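Side-chain contact in integron cassette protein (Vibrio cholerae, PDB 3G1J), which is of unknown function but is encoded by a mobile integron cassette and belongs to a small, beta-rich family probably related to SH3 domains: residues 9-14 / 52-57. Residues are numbered along the deposited sequence; the frame is centred on the assembly and turned at random.
Sequences SEYGVL and SGLSLF
Tyr11 meets Leu54 through its ring, and following the tyrosine outward from CB locates each part of the contact. CB itself starts the side chain in the direction of strand 53-60, and CG lies anti to the backbone N (chi1 -171°), which carries the ring across the gap between the segments; the closest CA pair, Tyr11 CA and Leu56 CA, is 8.6 Å apart. Tyr11 CD2 has a loose, oblique contact with Leu56 CD2 at 4.4 Å. On the same side of the ring plane, Tyr11 CD1 lies near Leu54 CD1, and Tyr11 CE1 is 3.6 Å from that methyl. Leu54 CD1 sits over the ring face, 4.1 Å from the Tyr11 ring centroid and 29° off the normal, which qualifies as a CH-pi contact. Farther out, Leu54 CD2 is 3.6 Å from Tyr11 CE2, 3.5 Å from Tyr11 CZ and 3.5 Å from Tyr11 OH, so the two leucine methyls share the ring between its face and its phenolic end. The tyrosine stands at the start of a type II' beta turn, Tyr11 to Leu14, closed by paired backbone bonds: Tyr11 N to Leu14 O and Leu14 N to Tyr11 O. Gly12 has the positive phi (55°) expected at the second position of such a turn. This tight hairpin packs Tyr11 and Leu14 against the five-stranded antiparallel sheet of a DUF3601 protein, a family grouped with SH3-like domains. Ser45 of the adjacent strand 39-48 touches both Tyr11 and Leu56. From the far end of the turn, Leu14 crosses Leu56 at about a right angle, Leu14 CD1 to Leu56 CD1 at 3.8 Å, while Phe42 of strand 39-48 also touches Leu14.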
loop_
_atom_site.group_PDB
_atom_site.type_symbol
_atom_site.label_atom_id
_atom_site.label_comp_id
_atom_site.label_asym_id
_atom_site.label_seq_id
_atom_site.Cartn_x
_atom_site.Cartn_y
_atom_site.Cartn_z
ATOM N N SER A 9 8.631 -2.194 8.487
ATOM C CA SER A 9 8.367 -0.778 8.735
ATOM C C SER A 9 8.557 0.135 7.521
ATOM O O SER A 9 8.059 1.259 7.507
ATOM C CB SER A 9 9.217 -0.271 9.904
ATOM O OG SER A 9 10.596 -0.369 9.600
ATOM N N GLU A 10 9.294 -0.332 6.517
ATOM C CA GLU A 10 9.499 0.442 5.297
ATOM C C GLU A 10 9.334 -0.419 4.063
ATOM O O GLU A 10 9.763 -1.570 4.032
ATOM C CB GLU A 10 10.902 1.052 5.274
ATOM C CG GLU A 10 11.234 1.857 6.515
ATOM C CD GLU A 10 12.479 2.710 6.346
ATOM O OE1 GLU A 10 13.092 2.659 5.255
ATOM O OE2 GLU A 10 12.839 3.430 7.306
ATOM N N TYR A 11 8.729 0.155 3.034
ATOM C CA TYR A 11 8.657 -0.501 1.746
ATOM C C TYR A 11 8.802 0.571 0.676
ATOM O O TYR A 11 7.868 1.341 0.418
ATOM C CB TYR A 11 7.342 -1.270 1.570
ATOM C CG TYR A 11 7.344 -2.124 0.326
ATOM C CD1 TYR A 11 7.735 -3.452 0.374
ATOM C CD2 TYR A 11 6.988 -1.588 -0.907
ATOM C CE1 TYR A 11 7.761 -4.225 -0.758
ATOM C CE2 TYR A 11 7.008 -2.355 -2.042
ATOM C CZ TYR A 11 7.397 -3.664 -1.969
ATOM O OH TYR A 11 7.406 -4.414 -3.114
ATOM N N GLY A 12 9.987 0.630 0.075
ATOM C CA GLY A 12 10.301 1.689 -0.863
ATOM C C GLY A 12 10.066 3.029 -0.199
ATOM O O GLY A 12 10.546 3.265 0.913
ATOM N N VAL A 13 9.311 3.892 -0.872
ATOM C CA VAL A 13 9.027 5.238 -0.391
ATOM C C VAL A 13 8.120 5.273 0.834
ATOM O O VAL A 13 8.067 6.275 1.531
ATOM C CB VAL A 13 8.408 6.125 -1.502
ATOM C CG1 VAL A 13 6.941 5.765 -1.741
ATOM C CG2 VAL A 13 8.540 7.590 -1.145
ATOM N N LEU A 14 7.434 4.165 1.116
ATOM C CA LEU A 14 6.504 4.114 2.235
ATOM C C LEU A 14 7.222 3.819 3.554
ATOM O O LEU A 14 7.894 2.807 3.691
ATOM C CB LEU A 14 5.409 3.057 1.987
ATOM C CG LEU A 14 4.540 3.296 0.742
ATOM C CD1 LEU A 14 3.599 2.107 0.516
ATOM C CD2 LEU A 14 3.754 4.603 0.833
ATOM N N SER A 52 3.297 -13.904 -4.551
ATOM C CA SER A 52 3.697 -12.548 -4.895
ATOM C C SER A 52 2.684 -11.579 -4.289
ATOM O O SER A 52 2.290 -10.592 -4.912
ATOM C CB SER A 52 3.785 -12.371 -6.414
ATOM O OG SER A 52 5.019 -12.856 -6.918
ATOM N N GLY A 53 2.258 -11.879 -3.065
ATOM C CA GLY A 53 1.208 -11.119 -2.410
ATOM C C GLY A 53 1.735 -10.049 -1.473
ATOM O O GLY A 53 2.143 -10.341 -0.342
ATOM N N LEU A 54 1.736 -8.805 -1.943
ATOM C CA LEU A 54 2.181 -7.681 -1.130
ATOM C C LEU A 54 1.007 -6.991 -0.435
ATOM O O LEU A 54 0.068 -6.529 -1.080
ATOM C CB LEU A 54 2.943 -6.667 -2.000
ATOM C CG LEU A 54 3.461 -5.402 -1.306
ATOM C CD1 LEU A 54 4.507 -5.741 -0.243
ATOM C CD2 LEU A 54 4.020 -4.408 -2.325
ATOM N N SER A 55 1.062 -6.908 0.886
ATOM C CA SER A 55 0.048 -6.166 1.615
ATOM C C SER A 55 0.629 -4.852 2.105
ATOM O O SER A 55 1.656 -4.839 2.787
ATOM C CB SER A 55 -0.450 -6.983 2.805
ATOM O OG SER A 55 -1.231 -8.066 2.341
ATOM N N LEU A 56 -0.037 -3.754 1.773
ATOM C CA LEU A 56 0.345 -2.454 2.298
ATOM C C LEU A 56 -0.751 -1.992 3.252
ATOM O O LEU A 56 -1.871 -1.734 2.830
ATOM C CB LEU A 56 0.522 -1.446 1.159
ATOM C CG LEU A 56 1.500 -1.789 0.031
ATOM C CD1 LEU A 56 1.518 -0.672 -1.032
ATOM C CD2 LEU A 56 2.906 -2.094 0.560
ATOM N N PHE A 57 -0.434 -1.909 4.543
ATOM C CA PHE A 57 -1.422 -1.502 5.536
ATOM C C PHE A 57 -1.375 -0.002 5.811
ATOM O O PHE A 57 -0.312 0.579 6.028
ATOM C CB PHE A 57 -1.226 -2.271 6.844
ATOM C CG PHE A 57 -1.482 -3.742 6.722
ATOM C CD1 PHE A 57 -0.454 -4.608 6.386
ATOM C CD2 PHE A 57 -2.752 -4.258 6.941
ATOM C CE1 PHE A 57 -0.684 -5.972 6.278
ATOM C CE2 PHE A 57 -2.998 -5.622 6.839
ATOM C CZ PHE A 57 -1.965 -6.479 6.505
#